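Putative type VI secretion protein (Escherichia coli, PDB 6SK0) forms, as a trimer, the VgrG spike of the type VI secretion system, the tip that carries a phospholipase effector and probably helps to puncture the target cell. Local coordinates at residues A[514-519]-A[526-531]; A[563-568]-A[629-634]; A[601-606]-A[676-681]. All blocks are in the same frame, centred on the assembly; numbering follows the deposited sequence.

How the contacts relate
Along the chain contact 1 closes first, and contacts 2 and 3 then interlock, because segment 601-606 falls between the two halves of contact 2 and segment 676-681 comes last. Contact 1 is a hairpin of strands 514-519 and 525-529. Contact 2 joins the ends of strands 559-563 and 626-629, with helices 578-600 and 608-618 between them in the chain; contact 3 sets the linker between those helices against strand 675-679. The centres of contacts 1 and 2 lie about 22 Å apart, on the same side of the chain's centre. The centres of contacts 2 and 3 are about 33 Å apart. Those of contacts 1 and 3 are about 52 Å apart. All three touch neighbouring subunits, as expected in an elongated trimeric spike.

Contact 1: A[514-519]-A[526-531]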
loop_
_atom_site.group_PDB
_atom_site.type_symbol
_atom_site.label_atom_id
_atom_site.label_comp_id
_atom_site.label_asym_id
_atom_site.label_seq_id
_atom_site.Cartn_x
_atom_site.Cartn_y
_atom_site.Cartn_z
ATOM N N HIS A 514 -3.549 -14.980 -36.522
ATOM C CA HIS A 514 -2.645 -14.202 -35.701
ATOM C C HIS A 514 -1.819 -13.286 -36.580
ATOM O O HIS A 514 -1.676 -13.497 -37.785
ATOM C CB HIS A 514 -1.742 -15.086 -34.827
ATOM C CG HIS A 514 -0.721 -15.874 -35.583
ATOM N ND1 HIS A 514 0.322 -15.289 -36.266
ATOM C CD2 HIS A 514 -0.560 -17.208 -35.724
ATOM C CE1 HIS A 514 1.065 -16.229 -36.817
ATOM N NE2 HIS A 514 0.556 -17.403 -36.499
ATOM N N ILE A 515 -1.293 -12.253 -35.947
ATOM C CA ILE A 515 -0.348 -11.337 -36.553
ATOM C C ILE A 515 0.895 -11.341 -35.687
ATOM O O ILE A 515 0.801 -11.211 -34.462
ATOM C CB ILE A 515 -0.927 -9.919 -36.680
ATOM C CG1 ILE A 515 -2.134 -9.930 -37.615
ATOM C CG2 ILE A 515 0.134 -8.951 -37.155
ATOM C CD1 ILE A 515 -2.852 -8.636 -37.678
ATOM N N LYS A 516 2.047 -11.516 -36.310
ATOM C CA LYS A 516 3.318 -11.486 -35.609
ATOM C C LYS A 516 4.191 -10.415 -36.236
ATOM O O LYS A 516 4.462 -10.450 -37.439
ATOM C CB LYS A 516 4.005 -12.848 -35.655
ATOM C CG LYS A 516 5.348 -12.860 -34.985
ATOM C CD LYS A 516 6.040 -14.186 -35.177
ATOM C CE LYS A 516 6.415 -14.795 -33.852
ATOM N NZ LYS A 516 7.399 -15.892 -34.021
ATOM N N LEU A 517 4.604 -9.458 -35.426
ATOM C CA LEU A 517 5.569 -8.439 -35.803
ATOM C C LEU A 517 6.805 -8.688 -34.959
ATOM O O LEU A 517 6.786 -8.467 -33.746
ATOM C CB LEU A 517 4.999 -7.047 -35.569
ATOM C CG LEU A 517 5.696 -5.875 -36.239
ATOM C CD1 LEU A 517 5.766 -6.079 -37.740
ATOM C CD2 LEU A 517 4.956 -4.604 -35.894
ATOM N N SER A 518 7.869 -9.172 -35.583
ATOM C CA SER A 518 8.984 -9.702 -34.818
ATOM C C SER A 518 10.309 -9.243 -35.399
ATOM O O SER A 518 10.514 -9.288 -36.614
ATOM C CB SER A 518 8.930 -11.232 -34.774
ATOM O OG SER A 518 10.107 -11.766 -34.212
ATOM N N THR A 519 11.202 -8.814 -34.521
ATOM C CA THR A 519 12.588 -8.556 -34.858
ATOM C C THR A 519 13.473 -9.475 -34.030
ATOM O O THR A 519 13.109 -9.886 -32.925
ATOM C CB THR A 519 12.964 -7.079 -34.624
ATOM O OG1 THR A 519 14.325 -6.865 -35.001
ATOM C CG2 THR A 519 12.789 -6.684 -33.175
ATOM N N GLN A 526 8.971 -8.800 -30.022
ATOM C CA GLN A 526 7.818 -9.143 -30.834
ATOM C C GLN A 526 6.563 -8.480 -30.307
ATOM O O GLN A 526 6.421 -8.213 -29.113
ATOM C CB GLN A 526 7.570 -10.653 -30.878
ATOM C CG GLN A 526 8.776 -11.488 -31.158
ATOM C CD GLN A 526 8.451 -12.953 -31.221
ATOM O OE1 GLN A 526 7.607 -13.441 -30.481
ATOM N NE2 GLN A 526 9.119 -13.667 -32.107
ATOM N N LEU A 527 5.645 -8.240 -31.228
ATOM C CA LEU A 527 4.244 -8.015 -30.920
ATOM C C LEU A 527 3.473 -9.165 -31.547
ATOM O O LEU A 527 3.494 -9.341 -32.767
ATOM C CB LEU A 527 3.762 -6.670 -31.441
ATOM C CG LEU A 527 2.265 -6.452 -31.248
ATOM C CD1 LEU A 527 1.949 -6.169 -29.797
ATOM C CD2 LEU A 527 1.778 -5.343 -32.133
ATOM N N ASN A 528 2.820 -9.958 -30.712
ATOM C CA ASN A 528 2.042 -11.105 -31.151
ATOM C C ASN A 528 0.578 -10.839 -30.848
ATOM O O ASN A 528 0.209 -10.635 -29.689
ATOM C CB ASN A 528 2.523 -12.382 -30.468
ATOM C CG ASN A 528 3.986 -12.649 -30.713
ATOM O OD1 ASN A 528 4.436 -12.672 -31.850
ATOM N ND2 ASN A 528 4.741 -12.837 -29.648
ATOM N N LEU A 529 -0.247 -10.829 -31.884
ATOM C CA LEU A 529 -1.668 -10.562 -31.750
ATOM C C LEU A 529 -2.467 -11.795 -32.134
ATOM O O LEU A 529 -2.245 -12.373 -33.199
ATOM C CB LEU A 529 -2.089 -9.380 -32.619
ATOM C CG LEU A 529 -1.322 -8.073 -32.445
ATOM C CD1 LEU A 529 -1.904 -7.014 -33.355
ATOM C CD2 LEU A 529 -1.347 -7.618 -30.994
ATOM N N GLY A 530 -3.386 -12.189 -31.271
ATOM C CA GLY A 530 -4.354 -13.215 -31.614
ATOM C C GLY A 530 -3.927 -14.588 -31.150
ATOM O O GLY A 530 -3.602 -14.780 -29.987
ATOM N N HIS A 531 -3.956 -15.549 -32.070
ATOM C CA HIS A 531 -3.687 -16.953 -31.771
ATOM C C HIS A 531 -2.186 -17.187 -31.907
ATOM O O HIS A 531 -1.680 -17.655 -32.923
ATOM C CB HIS A 531 -4.500 -17.848 -32.697
ATOM C CG HIS A 531 -4.322 -19.311 -32.448
ATOM N ND1 HIS A 531 -5.136 -20.029 -31.602
ATOM C CD2 HIS A 531 -3.432 -20.196 -32.951
ATOM C CE1 HIS A 531 -4.750 -21.290 -31.588
ATOM N NE2 HIS A 531 -3.715 -21.417 -32.396
#
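Four backbone hydrogen bonds tie 514-519 to 526-531 as an antiparallel hairpin, two each at the hydrogen-bonded pairs Ile515-Leu529 and Leu517-Leu527. The straightest runs from Leu517 N to Leu527 O, 2.9 Å long with an angle of 178° at the hydrogen. On one face, Ile515, Leu517, Leu527 and Leu529 line up as an apolar layer, with CB of Leu517 4.3 Å from CB of Leu527. The other face bears Lys516, Ser518, Gln526 and Asn528. Gln526 reaches across with an extended chain and donates from NE2 to Ser518 OG, 3.0 Å away and tilted 21° from the amide plane. Gln526 OE1 takes a hydrogen bond of 3.0 Å from Asn528 ND2, the donor standing above the carbonyl plane. With both ends engaged, the amide has its rotation fixed. The Lys516 chain runs beside Asn528, its CG 3.3 Å from Asn528 OD1, then bends at chi3 (-124°) to cross Gln526 obliquely. At the far end His514 turns CD2 to within 3.0 Å of His531 O; Gly530 there adopts a backbone conformation that calls for glycine as the chain turns its corner. Further out, Asn528 ND2 also donates to Glu545 OE1, its strongest polar partner, strands 503-507 and 539-548 flank the hairpin, and Leu527 packs on Leu527 of both neighbouring subunits. The chemistry is thus divided: leucine and isoleucine packing joins the three chains, while the amide network orders the opposite face, where Lys516 meets Asn528 OD1 through its methylenes.

Contact 2: A[563-568]-A[629-634]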
loop_
_atom_site.group_PDB
_atom_site.type_symbol
_atom_site.label_atom_id
_atom_site.label_comp_id
_atom_site.label_asym_id
_atom_site.label_seq_id
_atom_site.Cartn_x
_atom_site.Cartn_y
_atom_site.Cartn_z
ATOM N N SER A 563 -6.174 -2.007 -18.338
ATOM C CA SER A 563 -7.480 -2.474 -17.927
ATOM C C SER A 563 -7.675 -3.916 -18.351
ATOM O O SER A 563 -7.408 -4.274 -19.498
ATOM C CB SER A 563 -8.569 -1.586 -18.527
ATOM O OG SER A 563 -9.819 -2.225 -18.529
ATOM N N ALA A 564 -8.139 -4.736 -17.419
ATOM C CA ALA A 564 -8.616 -6.072 -17.731
ATOM C C ALA A 564 -10.119 -6.099 -17.971
ATOM O O ALA A 564 -10.763 -7.118 -17.726
ATOM C CB ALA A 564 -8.226 -7.049 -16.623
ATOM N N ASP A 565 -10.688 -4.998 -18.445
ATOM C CA ASP A 565 -12.122 -4.901 -18.681
ATOM C C ASP A 565 -12.434 -5.252 -20.125
ATOM O O ASP A 565 -11.997 -4.563 -21.048
ATOM C CB ASP A 565 -12.631 -3.503 -18.357
ATOM C CG ASP A 565 -12.457 -3.161 -16.916
ATOM O OD1 ASP A 565 -11.567 -2.345 -16.600
ATOM O OD2 ASP A 565 -13.200 -3.732 -16.096
ATOM N N MET A 566 -13.214 -6.305 -20.306
ATOM C CA MET A 566 -13.634 -6.733 -21.629
ATOM C C MET A 566 -14.372 -5.617 -22.356
ATOM O O MET A 566 -15.284 -4.996 -21.811
ATOM C CB MET A 566 -14.530 -7.960 -21.497
ATOM C CG MET A 566 -14.993 -8.535 -22.804
ATOM S SD MET A 566 -13.733 -9.583 -23.505
ATOM C CE MET A 566 -13.585 -10.857 -22.264
ATOM N N GLN A 567 -13.953 -5.349 -23.586
ATOM C CA GLN A 567 -14.680 -4.476 -24.504
ATOM C C GLN A 567 -14.807 -5.216 -25.825
ATOM O O GLN A 567 -14.025 -4.993 -26.754
ATOM C CB GLN A 567 -13.986 -3.129 -24.683
ATOM C CG GLN A 567 -14.859 -2.117 -25.373
ATOM C CD GLN A 567 -14.103 -0.903 -25.831
ATOM O OE1 GLN A 567 -13.504 -0.904 -26.898
ATOM N NE2 GLN A 567 -14.137 0.150 -25.034
ATOM N N PRO A 568 -15.788 -6.100 -25.940
ATOM C CA PRO A 568 -15.839 -7.016 -27.088
ATOM C C PRO A 568 -15.936 -6.308 -28.426
ATOM O O PRO A 568 -16.685 -5.341 -28.577
ATOM C CB PRO A 568 -17.089 -7.856 -26.805
ATOM C CG PRO A 568 -17.887 -7.053 -25.860
ATOM C CD PRO A 568 -16.920 -6.298 -25.024
ATOM N N HIS A 629 -6.832 -1.002 -13.698
ATOM C CA HIS A 629 -8.069 -1.590 -13.227
ATOM C C HIS A 629 -8.204 -3.001 -13.761
ATOM O O HIS A 629 -7.961 -3.248 -14.942
ATOM C CB HIS A 629 -9.283 -0.769 -13.640
ATOM C CG HIS A 629 -10.570 -1.420 -13.271
ATOM N ND1 HIS A 629 -11.335 -2.115 -14.175
ATOM C CD2 HIS A 629 -11.194 -1.538 -12.078
ATOM C CE1 HIS A 629 -12.392 -2.611 -13.562
ATOM N NE2 HIS A 629 -12.332 -2.272 -12.290
ATOM N N ALA A 630 -8.592 -3.918 -12.886
ATOM C CA ALA A 630 -8.913 -5.257 -13.281
ATOM C C ALA A 630 -10.176 -5.609 -12.511
ATOM O O ALA A 630 -10.275 -5.298 -11.319
ATOM C CB ALA A 630 -7.798 -6.260 -12.991
ATOM N N PRO A 631 -11.162 -6.220 -13.155
ATOM C CA PRO A 631 -12.365 -6.618 -12.416
ATOM C C PRO A 631 -12.116 -7.713 -11.393
ATOM O O PRO A 631 -12.842 -7.787 -10.401
ATOM C CB PRO A 631 -13.317 -7.079 -13.527
ATOM C CG PRO A 631 -12.446 -7.376 -14.676
ATOM C CD PRO A 631 -11.296 -6.446 -14.599
ATOM N N ASP A 632 -11.100 -8.549 -11.581
ATOM C CA ASP A 632 -10.899 -9.699 -10.711
ATOM C C ASP A 632 -9.620 -9.605 -9.888
ATOM O O ASP A 632 -9.062 -10.624 -9.486
ATOM C CB ASP A 632 -10.933 -10.983 -11.530
ATOM C CG ASP A 632 -12.342 -11.514 -11.684
ATOM O OD1 ASP A 632 -13.174 -11.245 -10.799
ATOM O OD2 ASP A 632 -12.639 -12.171 -12.692
ATOM N N GLY A 633 -9.161 -8.404 -9.611
ATOM C CA GLY A 633 -8.095 -8.272 -8.648
ATOM C C GLY A 633 -6.772 -7.923 -9.295
ATOM O O GLY A 633 -6.492 -8.276 -10.444
ATOM N N ILE A 634 -5.936 -7.230 -8.540
ATOM C CA ILE A 634 -4.643 -6.779 -9.021
ATOM C C ILE A 634 -3.574 -7.291 -8.075
ATOM O O ILE A 634 -3.665 -7.096 -6.859
ATOM C CB ILE A 634 -4.583 -5.249 -9.148
ATOM C CG1 ILE A 634 -5.632 -4.762 -10.151
ATOM C CG2 ILE A 634 -3.191 -4.818 -9.548
ATOM C CD1 ILE A 634 -5.638 -3.276 -10.382
#
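Asp565 and His629 meet with their flat groups almost coplanar, carboxylate and imidazole planes only 12° apart, so the acid approaches the ring at its edge rather than over a face. His629 has CG anti to its backbone N (chi1 175°), whereas Asp565 sets CG anti to its carbonyl carbon (chi1 -63°); the two side chains cross at about a right angle. ND1 of His629 donates to the syn lone pair of Asp565 OD1. The modelled separation, 2.4 Å between His629 ND1 and Asp565 OD1, is very short. Ser563 OG gives Asp565 OD1 a second bond through the anti lone pair, with 2.6 Å from OG to OD1, and itself accepts from Asp565 N, which makes an ST turn. Two donors therefore grip one carboxylate oxygen, and the serine holds the acid in place for the imidazole; this would favour an ionised aspartate. The backbones also join: Ala564 N donates to His629 O over 2.9 Å, and with the bond between His629 and Ile562 this makes the parallel pairing of Ser563 with His629. Ala564 then turns its methyl toward the start of the type I turn 630-633, where its CB lies 3.7 Å from both Ala630 CB and Pro631 CD. The contact sits where strands 559-563 and 626-629 run out, and Glu579, on the first turn of helix 578-600, touches both Asp565 and His629. Ser563 pairs in parallel with a strand of the third subunit and His629 with one of the second, so the sheet continues across both interfaces of the trimer.

Contact 3: A[601-606]-A[676-681]; sequences ANATQG and SLLSRN
A Schellman motif ends helix 578-600 here, with Asn602 as its C-prime residue at positive phi; Ala601 at the helix end, and Ala603 and Thr604 just beyond, lie against strand 675-679. The strand offers Ser676 and Leu678, alternate residues that both turn their side chains to the linker, while Leu677 between them points away. Ser676 has OG anti to its backbone N (chi1 -180°), which carries the hydroxyl out to the linker backbone, where it accepts a hydrogen bond from Thr604 N. That bond is somewhat long and bent, 3.1 Å from Thr604 N to Ser676 OG with 138° at the hydrogen, and it is the single hydrogen bond between these two segments. The methyl of Ala603 lies against the same oxygen, its CB 3.3 Å from Ser676 OG. Alongside, CB of Thr604 sits 3.5 Å from CB of Ser676, so the serine is touched by carbon on two of its atoms as well as held by the amide. Leu678, with CG also anti to its backbone N (chi1 172°), directs both terminal methyls at Ala601: CD1 is 3.8 Å and CD2 3.9 Å from Ala601 CB. Ala603 CB closes over the root of the leucine, 4.1 Å from Leu678 CB. Small methyls let the linker lie close to the strand, and an apolar patch continues beside the polar grip at Ser676. Thr604 OG1 is taken up by Gln685 of the second subunit, and Ala601 O accepts from Gln698 of the third. Strand 675-679 pairs in parallel with strands of both other subunits, as in an intertwined beta-helix, so the linker between helices 578-600 and 608-618 rests on a shaft wall built by all three chains.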
loop_
_atom_site.group_PDB
_atom_site.type_symbol
_atom_site.label_atom_id
_atom_site.label_comp_id
_atom_site.label_asym_id
_atom_site.label_seq_id
_atom_site.Cartn_x
_atom_site.Cartn_y
_atom_site.Cartn_z
ATOM N N ALA A 601 -14.932 11.705 15.655
ATOM C CA ALA A 601 -14.230 11.050 16.745
ATOM C C ALA A 601 -12.982 11.798 17.185
ATOM O O ALA A 601 -12.239 11.286 18.023
ATOM C CB ALA A 601 -13.862 9.619 16.349
ATOM N N ASN A 602 -12.741 12.988 16.639
ATOM C CA ASN A 602 -11.543 13.779 16.922
ATOM C C ASN A 602 -10.270 13.051 16.516
ATOM O O ASN A 602 -9.215 13.241 17.119
ATOM C CB ASN A 602 -11.465 14.193 18.393
ATOM C CG ASN A 602 -12.731 14.847 18.870
ATOM O OD1 ASN A 602 -13.103 15.917 18.396
ATOM N ND2 ASN A 602 -13.413 14.200 19.803
ATOM N N ALA A 603 -10.355 12.213 15.495
ATOM C CA ALA A 603 -9.166 11.657 14.883
ATOM C C ALA A 603 -8.604 12.647 13.871
ATOM O O ALA A 603 -9.276 13.585 13.445
ATOM C CB ALA A 603 -9.475 10.321 14.209
ATOM N N THR A 604 -7.350 12.437 13.501
ATOM C CA THR A 604 -6.750 13.220 12.432
ATOM C C THR A 604 -7.394 12.839 11.106
ATOM O O THR A 604 -7.400 11.665 10.726
ATOM C CB THR A 604 -5.244 12.996 12.392
ATOM O OG1 THR A 604 -4.661 13.494 13.600
ATOM C CG2 THR A 604 -4.620 13.700 11.201
ATOM N N GLN A 605 -7.948 13.824 10.413
ATOM C CA GLN A 605 -8.636 13.571 9.161
ATOM C C GLN A 605 -7.641 13.206 8.065
ATOM O O GLN A 605 -6.489 13.642 8.060
ATOM C CB GLN A 605 -9.442 14.799 8.746
ATOM C CG GLN A 605 -10.587 14.518 7.807
ATOM C CD GLN A 605 -11.539 15.690 7.716
ATOM O OE1 GLN A 605 -11.258 16.767 8.236
ATOM N NE2 GLN A 605 -12.672 15.486 7.061
ATOM N N GLY A 606 -8.103 12.392 7.128
ATOM C CA GLY A 606 -7.305 12.087 5.967
ATOM C C GLY A 606 -7.276 13.230 4.968
ATOM O O GLY A 606 -7.951 14.245 5.120
ATOM N N SER A 676 -2.798 8.466 13.413
ATOM C CA SER A 676 -4.183 8.411 13.845
ATOM C C SER A 676 -4.780 7.081 13.419
ATOM O O SER A 676 -4.880 6.797 12.224
ATOM C CB SER A 676 -4.976 9.580 13.262
ATOM O OG SER A 676 -6.318 9.546 13.674
ATOM N N LEU A 677 -5.159 6.267 14.394
ATOM C CA LEU A 677 -5.847 5.011 14.152
ATOM C C LEU A 677 -7.233 5.107 14.757
ATOM O O LEU A 677 -7.374 5.235 15.977
ATOM C CB LEU A 677 -5.084 3.828 14.746
ATOM C CG LEU A 677 -3.592 3.712 14.453
ATOM C CD1 LEU A 677 -3.054 2.441 15.066
ATOM C CD2 LEU A 677 -3.329 3.738 12.965
ATOM N N LEU A 678 -8.249 5.053 13.910
ATOM C CA LEU A 678 -9.632 5.104 14.347
ATOM C C LEU A 678 -10.337 3.823 13.933
ATOM O O LEU A 678 -10.445 3.522 12.741
ATOM C CB LEU A 678 -10.352 6.323 13.780
ATOM C CG LEU A 678 -11.855 6.341 14.047
ATOM C CD1 LEU A 678 -12.168 6.341 15.541
ATOM C CD2 LEU A 678 -12.482 7.523 13.363
ATOM N N SER A 679 -10.801 3.077 14.915
ATOM C CA SER A 679 -11.715 1.973 14.699
ATOM C C SER A 679 -13.123 2.471 14.981
ATOM O O SER A 679 -13.355 3.142 15.988
ATOM C CB SER A 679 -11.357 0.793 15.596
ATOM O OG SER A 679 -12.404 -0.145 15.645
ATOM N N ARG A 680 -14.054 2.161 14.091
ATOM C CA ARG A 680 -15.395 2.703 14.249
ATOM C C ARG A 680 -16.308 1.778 15.041
ATOM O O ARG A 680 -17.147 2.255 15.805
ATOM C CB ARG A 680 -16.005 3.006 12.885
ATOM C CG ARG A 680 -15.282 4.106 12.147
ATOM C CD ARG A 680 -16.062 4.571 10.962
ATOM N NE ARG A 680 -17.259 5.291 11.366
ATOM C CZ ARG A 680 -18.300 5.511 10.577
ATOM N NH1 ARG A 680 -18.298 5.063 9.335
ATOM N NH2 ARG A 680 -19.340 6.188 11.034
ATOM N N ASN A 681 -16.161 0.484 14.894
ATOM C CA ASN A 681 -17.167 -0.364 15.514
ATOM C C ASN A 681 -16.607 -1.470 16.391
ATOM O O ASN A 681 -17.204 -1.779 17.417
ATOM C CB ASN A 681 -18.062 -0.971 14.433
ATOM C CG ASN A 681 -18.941 0.055 13.775
ATOM O OD1 ASN A 681 -20.012 0.370 14.275
ATOM N ND2 ASN A 681 -18.491 0.595 12.659
#